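Putative agmatinase (Clostridium difficile, PDB 3LHL) probably catalyses, as a manganese-dependent member of the arginase family, the hydrolysis of agmatine to putrescine and urea. Local coordinates at residues 106-109 with 110-114; 81-84 with 85-88; 140-143 with 144-148. All blocks are in the same frame, centred on the assembly; numbering follows the deposited sequence.

In the fold
These contacts show how one local design, side chains a turn apart on a helix, changes with its place in an arginase-family alpha/beta fold. Contacts 1 and 2 lie near the C-terminal ends of helices 101-111 and 70-86, packed together through Ala107 and Thr81. Contact 3, on helix 140-148, meets contact 1 through His109 and Ile147. All are partly buried, each with an inner apolar side, but contact 3 has one exposed touching residue against four in contact 1 and three in contact 2. Contact 1 relies on water and backbone carbonyls, contact 2 on a surface arginine, contact 3 on a salt bridge, with the side chain of Val140 about 5 Å from a bound manganese ion.

Contact 1 (106-109 with 110-114); sequences KAVH and EKYND
The carbonyl oxygen of Val108 receives two backbone N-H groups, from Lys111 and Tyr112, on the way from helix 101-111 to strand 115-120 of the central parallel sheet. The Tyr112 bond is nearly straight, 3.0 Å from its N to Val108 O with an N-H...O angle of 174°, and lies in the carbonyl plane. Lys111 N approaches the same oxygen from above that plane at 3.1 Å, so one carbonyl oxygen takes two N-H groups from different directions. Tyr112 also uses its ring: CD2 sits 3.9 Å from CG1 of Val108, an apolar contact continued by Val242, which touches both residues. With its CG anti to the backbone N (chi1 180°), His109 extends its imidazole alongside the Asn113 side chain; the two point the same way, their planes 54° apart, and NE2 of His109 is 3.2 Å from ND2 of Asn113. The other ring nitrogen faces a water. That water lies in the imidazole plane at the ring edge and bridges two side chains, giving a hydrogen to OE1 of Glu110 while also bonding to His109 ND1. The second carboxylate oxygen of Glu110, OE2, bonds to the hydroxyl of Tyr78 on helix 70-86, tying the two neighbouring helices together. Across the ring of Tyr112, CG of Lys111 rests over the centre of one face, and the extended lysine chain ends with NZ donating to Tyr112 OH at 3.1 Å.

Contact 2 (81-84 with 85-88); sequences TYKI and VRDS. With PO4 (phosphate ion), chain G.
Arg86 leans back over the turn before it, toward Tyr82 and Lys83, and each part of its side chain has a different neighbour. CB lies over one face of the Tyr82 ring, 4.2 Å from the ring centroid and 19° off the normal, a CH-pi contact offset toward the rim. CG, set anti to the backbone N (chi1 173°), passes 4.1 Å from the hydroxyl OH of Tyr82, and CD continues near CE2 of the same ring. The bend at chi3 (62°) then turns the guanidinium over Lys83, whose CA and CB lie beneath one of its faces. This stretch closes helix 70-86 with a Schellman motif: Ser88, with positive phi, is the C-prime residue, its N bonding to Val85 O while Lys89 N reaches back to Ile84 O. Asp87, the first residue to leave helical geometry, makes a salt bridge with the arginine; NE of Arg86 donates to OD1 of Asp87 at 2.9 Å, meeting that oxygen from above the carboxylate plane. NH2 adds two weak bonds to the same carboxylate, whose OD2 is also bonded to the hydroxyl of Tyr5. At the tip, NH1 of Arg86 gives a hydrogen bond of 2.8 Å to O2 of a phosphate ion, probably from the crystallisation liquor.

Contact 3 (140-143 with 144-148); sequences VIKR and IWDIV
OD2 of Asp146 accepts the shortest polar contact here, a salt bridge of 2.6 Å from NH1 of Arg143, three residues earlier on helix 140-148. The two side chains run side by side in the same direction, and their guanidinium and carboxylate planes, only 17° apart, are nearly coplanar; the carboxylate meets the guanidinium at its edge. Bends at chi2 (-54°) and chi3 of Arg143 bring the group round to this position. Its other nitrogens look elsewhere: NH2 makes a salt bridge with Glu128, and NE bonds to the carbonyl of Lys134, so the guanidinium is held from several directions. Glu128 also pairs through its other oxygen with NZ of Lys142, whose bent chain carries CE obliquely past the indole of Trp145, 3.9 Å from CE3. The indole in turn bonds through NE1 to Asp150 and meets His174 and Phe168 edge-to-face.

The helix is the crossover of a beta-alpha-beta unit between parallel strands 115-120 and 153-158. Its buried side is apolar: CD1 of Ile144 lies 4.3 Å from both CG2 of Val140 and CD1 of Ile141, and these residues pack on the strands, Ile144 on Val117 and Ile141 on His119 and Ile153. At its first turn Val140 touches His98 and Asp125, both manganese ligands. Regular backbone bonds carry the turns, Trp145 N reaching Ile141 O at 2.8 Å. With Asp146 and Glu128 sharing the one guanidinium, and Lys142 also reaching Glu128, the positive groups would be expected to favour the ionised form of both carboxylates.

Contact 1 (106-109 with 110-114)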
loop_
_atom_site.group_PDB
_atom_site.type_symbol
_atom_site.label_atom_id
_atom_site.label_comp_id
_atom_site.label_asym_id
_atom_site.label_seq_id
_atom_site.Cartn_x
_atom_site.Cartn_y
_atom_site.Cartn_z
ATOM N N LYS A 106 -8.860 -2.722 -8.619
ATOM C CA LYS A 106 -9.896 -3.157 -9.545
ATOM C C LYS A 106 -9.634 -4.563 -10.064
ATOM O O LYS A 106 -10.533 -5.402 -10.077
ATOM C CB LYS A 106 -10.023 -2.177 -10.715
ATOM C CG LYS A 106 -10.768 -0.895 -10.349
ATOM C CD LYS A 106 -10.862 0.066 -11.522
ATOM C CE LYS A 106 -11.608 1.330 -11.129
ATOM N NZ LYS A 106 -11.738 2.285 -12.263
ATOM N N ALA A 107 -8.398 -4.821 -10.482
ATOM C CA ALA A 107 -8.035 -6.131 -11.002
ATOM C C ALA A 107 -8.294 -7.209 -9.947
ATOM O O ALA A 107 -8.714 -8.317 -10.273
ATOM C CB ALA A 107 -6.564 -6.142 -11.428
ATOM N N VAL A 108 -8.045 -6.878 -8.683
ATOM C CA VAL A 108 -8.262 -7.828 -7.601
ATOM C C VAL A 108 -9.758 -7.970 -7.322
ATOM O O VAL A 108 -10.269 -9.082 -7.162
ATOM C CB VAL A 108 -7.551 -7.376 -6.300
ATOM C CG1 VAL A 108 -7.821 -8.376 -5.186
ATOM C CG2 VAL A 108 -6.047 -7.245 -6.539
ATOM N N HIS A 109 -10.457 -6.839 -7.281
ATOM C CA HIS A 109 -11.890 -6.831 -7.016
ATOM C C HIS A 109 -12.673 -7.600 -8.081
ATOM O O HIS A 109 -13.730 -8.156 -7.795
ATOM C CB HIS A 109 -12.397 -5.387 -6.915
ATOM C CG HIS A 109 -13.867 -5.281 -6.646
ATOM N ND1 HIS A 109 -14.781 -4.942 -7.620
ATOM C CD2 HIS A 109 -14.586 -5.514 -5.522
ATOM C CE1 HIS A 109 -15.999 -4.975 -7.109
ATOM N NE2 HIS A 109 -15.909 -5.321 -5.838
ATOM N N GLU A 110 -12.149 -7.633 -9.299
ATOM C CA GLU A 110 -12.798 -8.351 -10.400
ATOM C C GLU A 110 -13.053 -9.805 -10.021
ATOM O O GLU A 110 -14.084 -10.372 -10.368
ATOM C CB GLU A 110 -11.921 -8.313 -11.664
ATOM C CG GLU A 110 -11.678 -6.923 -12.224
ATOM C CD GLU A 110 -12.959 -6.239 -12.666
ATOM O OE1 GLU A 110 -13.916 -6.187 -11.863
ATOM O OE2 GLU A 110 -13.011 -5.748 -13.816
ATOM N N LYS A 111 -12.101 -10.410 -9.319
ATOM C CA LYS A 111 -12.243 -11.798 -8.909
ATOM C C LYS A 111 -12.875 -11.931 -7.521
ATOM O O LYS A 111 -13.733 -12.783 -7.302
ATOM C CB LYS A 111 -10.881 -12.493 -8.912
ATOM C CG LYS A 111 -10.924 -13.899 -8.341
ATOM C CD LYS A 111 -9.538 -14.489 -8.185
ATOM C CE LYS A 111 -9.603 -15.833 -7.475
ATOM N NZ LYS A 111 -8.248 -16.405 -7.289
ATOM N N TYR A 112 -12.444 -11.083 -6.591
ATOM C CA TYR A 112 -12.948 -11.109 -5.219
ATOM C C TYR A 112 -13.959 -9.990 -4.986
ATOM O O TYR A 112 -13.644 -8.969 -4.380
ATOM C CB TYR A 112 -11.774 -10.966 -4.253
ATOM C CG TYR A 112 -10.772 -12.097 -4.335
ATOM C CD1 TYR A 112 -11.045 -13.340 -3.759
ATOM C CD2 TYR A 112 -9.537 -11.922 -4.960
ATOM C CE1 TYR A 112 -10.113 -14.375 -3.796
ATOM C CE2 TYR A 112 -8.595 -12.952 -5.002
ATOM C CZ TYR A 112 -8.887 -14.177 -4.414
ATOM O OH TYR A 112 -7.947 -15.195 -4.403
ATOM N N ASN A 113 -15.181 -10.195 -5.466
ATOM C CA ASN A 113 -16.239 -9.201 -5.336
ATOM C C ASN A 113 -16.482 -8.787 -3.889
ATOM O O ASN A 113 -16.732 -7.617 -3.607
ATOM C CB ASN A 113 -17.541 -9.735 -5.930
ATOM C CG ASN A 113 -18.576 -8.641 -6.138
ATOM O OD1 ASN A 113 -19.761 -8.822 -5.846
ATOM N ND2 ASN A 113 -18.132 -7.502 -6.655
ATOM N N ASP A 114 -16.420 -9.748 -2.975
ATOM C CA ASP A 114 -16.640 -9.466 -1.563
ATOM C C ASP A 114 -15.305 -9.280 -0.851
ATOM O O ASP A 114 -14.888 -10.126 -0.063
ATOM C CB ASP A 114 -17.420 -10.612 -0.915
ATOM C CG ASP A 114 -17.559 -10.442 0.585
ATOM O OD1 ASP A 114 -18.011 -9.356 1.019
ATOM O OD2 ASP A 114 -17.217 -11.393 1.327
HETATM O O HOH W 1 -13.279 -4.200 -9.736
#

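Contact 2 (81-84 with 85-88)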
loop_
_atom_site.group_PDB
_atom_site.type_symbol
_atom_site.label_atom_id
_atom_site.label_comp_id
_atom_site.label_asym_id
_atom_site.label_seq_id
_atom_site.Cartn_x
_atom_site.Cartn_y
_atom_site.Cartn_z
ATOM N N THR A 81 -1.658 -6.470 -13.099
ATOM C CA THR A 81 -2.298 -7.008 -11.902
ATOM C C THR A 81 -3.261 -8.131 -12.268
ATOM O O THR A 81 -3.227 -9.198 -11.661
ATOM C CB THR A 81 -3.083 -5.909 -11.140
ATOM O OG1 THR A 81 -2.247 -4.766 -10.945
ATOM C CG2 THR A 81 -3.535 -6.414 -9.777
ATOM N N TYR A 82 -4.107 -7.888 -13.269
ATOM C CA TYR A 82 -5.094 -8.877 -13.698
ATOM C C TYR A 82 -4.470 -10.230 -14.032
ATOM O O TYR A 82 -4.955 -11.273 -13.592
ATOM C CB TYR A 82 -5.883 -8.380 -14.918
ATOM C CG TYR A 82 -6.792 -9.454 -15.469
ATOM C CD1 TYR A 82 -7.877 -9.924 -14.724
ATOM C CD2 TYR A 82 -6.507 -10.081 -16.681
ATOM C CE1 TYR A 82 -8.645 -10.997 -15.165
ATOM C CE2 TYR A 82 -7.271 -11.158 -17.134
ATOM C CZ TYR A 82 -8.335 -11.611 -16.369
ATOM O OH TYR A 82 -9.074 -12.695 -16.788
ATOM N N LYS A 83 -3.401 -10.220 -14.816
ATOM C CA LYS A 83 -2.754 -11.468 -15.168
ATOM C C LYS A 83 -2.285 -12.212 -13.915
ATOM O O LYS A 83 -2.416 -13.437 -13.829
ATOM C CB LYS A 83 -1.586 -11.197 -16.114
ATOM C CG LYS A 83 -2.031 -10.612 -17.442
ATOM C CD LYS A 83 -0.863 -10.059 -18.236
ATOM C CE LYS A 83 -1.358 -9.311 -19.465
ATOM N NZ LYS A 83 -0.252 -8.601 -20.173
ATOM N N ILE A 84 -1.758 -11.478 -12.939
ATOM C CA ILE A 84 -1.294 -12.105 -11.704
ATOM C C ILE A 84 -2.481 -12.706 -10.953
ATOM O O ILE A 84 -2.433 -13.853 -10.505
ATOM C CB ILE A 84 -0.569 -11.085 -10.794
ATOM C CG1 ILE A 84 0.695 -10.572 -11.499
ATOM C CG2 ILE A 84 -0.212 -11.737 -9.454
ATOM C CD1 ILE A 84 1.362 -9.410 -10.808
ATOM N N VAL A 85 -3.552 -11.932 -10.828
ATOM C CA VAL A 85 -4.744 -12.406 -10.142
ATOM C C VAL A 85 -5.330 -13.603 -10.887
ATOM O O VAL A 85 -5.739 -14.594 -10.274
ATOM C CB VAL A 85 -5.822 -11.301 -10.068
ATOM C CG1 VAL A 85 -7.127 -11.877 -9.512
ATOM C CG2 VAL A 85 -5.322 -10.140 -9.207
ATOM N N ARG A 86 -5.374 -13.493 -12.212
ATOM C CA ARG A 86 -5.909 -14.550 -13.065
ATOM C C ARG A 86 -5.155 -15.856 -12.861
ATOM O O ARG A 86 -5.740 -16.934 -12.910
ATOM C CB ARG A 86 -5.809 -14.139 -14.536
ATOM C CG ARG A 86 -6.179 -15.239 -15.530
ATOM C CD ARG A 86 -5.561 -14.956 -16.891
ATOM N NE ARG A 86 -4.104 -14.942 -16.799
ATOM C CZ ARG A 86 -3.294 -14.417 -17.712
ATOM N NH1 ARG A 86 -3.786 -13.849 -18.806
ATOM N NH2 ARG A 86 -1.986 -14.455 -17.523
ATOM N N ASP A 87 -3.851 -15.752 -12.636
ATOM C CA ASP A 87 -3.022 -16.931 -12.438
ATOM C C ASP A 87 -3.039 -17.424 -10.994
ATOM O O ASP A 87 -2.181 -18.204 -10.593
ATOM C CB ASP A 87 -1.586 -16.634 -12.874
ATOM C CG ASP A 87 -1.489 -16.278 -14.347
ATOM O OD1 ASP A 87 -2.411 -16.646 -15.108
ATOM O OD2 ASP A 87 -0.485 -15.643 -14.746
ATOM N N SER A 88 -4.021 -16.964 -10.220
ATOM C CA SER A 88 -4.152 -17.362 -8.821
ATOM C C SER A 88 -2.914 -17.041 -7.991
ATOM O O SER A 88 -2.406 -17.887 -7.258
ATOM C CB SER A 88 -4.451 -18.861 -8.711
ATOM O OG SER A 88 -5.711 -19.175 -9.271
HETATM P P PO4 G . -5.823 -13.415 -21.639
HETATM O O1 PO4 G . -6.342 -12.019 -21.632
HETATM O O2 PO4 G . -6.098 -14.053 -20.325
HETATM O O3 PO4 G . -6.495 -14.191 -22.718
HETATM O O4 PO4 G . -4.354 -13.396 -21.885
#

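Contact 3 (140-143 with 144-148)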
loop_
_atom_site.group_PDB
_atom_site.type_symbol
_atom_site.label_atom_id
_atom_site.label_comp_id
_atom_site.label_asym_id
_atom_site.label_seq_id
_atom_site.Cartn_x
_atom_site.Cartn_y
_atom_site.Cartn_z
ATOM N N VAL A 140 -7.866 8.578 -4.255
ATOM C CA VAL A 140 -7.880 7.131 -4.440
ATOM C C VAL A 140 -8.887 6.341 -3.594
ATOM O O VAL A 140 -9.570 5.458 -4.114
ATOM C CB VAL A 140 -6.450 6.523 -4.253
ATOM C CG1 VAL A 140 -6.016 6.595 -2.788
ATOM C CG2 VAL A 140 -6.432 5.086 -4.760
ATOM N N ILE A 141 -9.001 6.653 -2.308
ATOM C CA ILE A 141 -9.937 5.913 -1.472
ATOM C C ILE A 141 -11.385 6.231 -1.817
ATOM O O ILE A 141 -12.261 5.376 -1.680
ATOM C CB ILE A 141 -9.678 6.173 0.035
ATOM C CG1 ILE A 141 -8.259 5.726 0.390
ATOM C CG2 ILE A 141 -10.680 5.394 0.891
ATOM C CD1 ILE A 141 -7.970 4.276 0.044
ATOM N N LYS A 142 -11.642 7.458 -2.267
ATOM C CA LYS A 142 -12.994 7.840 -2.648
ATOM C C LYS A 142 -13.352 7.025 -3.888
ATOM O O LYS A 142 -14.465 6.517 -4.010
ATOM C CB LYS A 142 -13.063 9.337 -2.959
ATOM C CG LYS A 142 -14.459 9.837 -3.310
ATOM C CD LYS A 142 -15.437 9.633 -2.156
ATOM C CE LYS A 142 -16.859 9.974 -2.566
ATOM N NZ LYS A 142 -16.999 11.391 -3.008
ATOM N N ARG A 143 -12.395 6.894 -4.803
ATOM C CA ARG A 143 -12.615 6.115 -6.018
ATOM C C ARG A 143 -12.941 4.675 -5.651
ATOM O O ARG A 143 -13.847 4.070 -6.222
ATOM C CB ARG A 143 -11.372 6.132 -6.910
ATOM C CG ARG A 143 -11.135 7.461 -7.582
ATOM C CD ARG A 143 -12.376 7.892 -8.353
ATOM N NE ARG A 143 -12.558 9.327 -8.213
ATOM C CZ ARG A 143 -13.623 9.902 -7.672
ATOM N NH1 ARG A 143 -14.630 9.169 -7.219
ATOM N NH2 ARG A 143 -13.661 11.220 -7.560
ATOM N N ILE A 144 -12.197 4.133 -4.691
ATOM C CA ILE A 144 -12.417 2.767 -4.252
ATOM C C ILE A 144 -13.756 2.619 -3.539
ATOM O O ILE A 144 -14.429 1.605 -3.688
ATOM C CB ILE A 144 -11.273 2.291 -3.335
ATOM C CG1 ILE A 144 -9.991 2.151 -4.170
ATOM C CG2 ILE A 144 -11.660 0.980 -2.647
ATOM C CD1 ILE A 144 -8.757 1.740 -3.387
ATOM N N TRP A 145 -14.150 3.630 -2.775
ATOM C CA TRP A 145 -15.428 3.571 -2.083
ATOM C C TRP A 145 -16.567 3.519 -3.107
ATOM O O TRP A 145 -17.595 2.883 -2.870
ATOM C CB TRP A 145 -15.616 4.788 -1.178
ATOM C CG TRP A 145 -16.954 4.799 -0.509
ATOM C CD1 TRP A 145 -17.333 4.075 0.588
ATOM C CD2 TRP A 145 -18.114 5.527 -0.932
ATOM N NE1 TRP A 145 -18.662 4.307 0.872
ATOM C CE2 TRP A 145 -19.165 5.194 -0.044
ATOM C CE3 TRP A 145 -18.369 6.428 -1.977
ATOM C CZ2 TRP A 145 -20.453 5.731 -0.171
ATOM C CZ3 TRP A 145 -19.649 6.963 -2.104
ATOM C CH2 TRP A 145 -20.677 6.611 -1.204
ATOM N N ASP A 146 -16.384 4.192 -4.241
ATOM C CA ASP A 146 -17.401 4.179 -5.286
ATOM C C ASP A 146 -17.587 2.753 -5.797
ATOM O O ASP A 146 -18.622 2.423 -6.373
ATOM C CB ASP A 146 -17.008 5.077 -6.467
ATOM C CG ASP A 146 -17.199 6.547 -6.174
ATOM O OD1 ASP A 146 -18.078 6.886 -5.356
ATOM O OD2 ASP A 146 -16.482 7.370 -6.777
ATOM N N ILE A 147 -16.584 1.911 -5.584
ATOM C CA ILE A 147 -16.662 0.531 -6.040
ATOM C C ILE A 147 -17.223 -0.443 -5.001
ATOM O O ILE A 147 -18.047 -1.290 -5.335
ATOM C CB ILE A 147 -15.276 0.015 -6.492
ATOM C CG1 ILE A 147 -14.758 0.863 -7.655
ATOM C CG2 ILE A 147 -15.370 -1.443 -6.910
ATOM C CD1 ILE A 147 -13.353 0.497 -8.099
ATOM N N VAL A 148 -16.790 -0.318 -3.748
ATOM C CA VAL A 148 -17.236 -1.233 -2.698
ATOM C C VAL A 148 -18.332 -0.724 -1.774
ATOM O O VAL A 148 -19.055 -1.521 -1.174
ATOM C CB VAL A 148 -16.048 -1.679 -1.812
ATOM C CG1 VAL A 148 -14.988 -2.366 -2.670
ATOM C CG2 VAL A 148 -15.458 -0.474 -1.080
#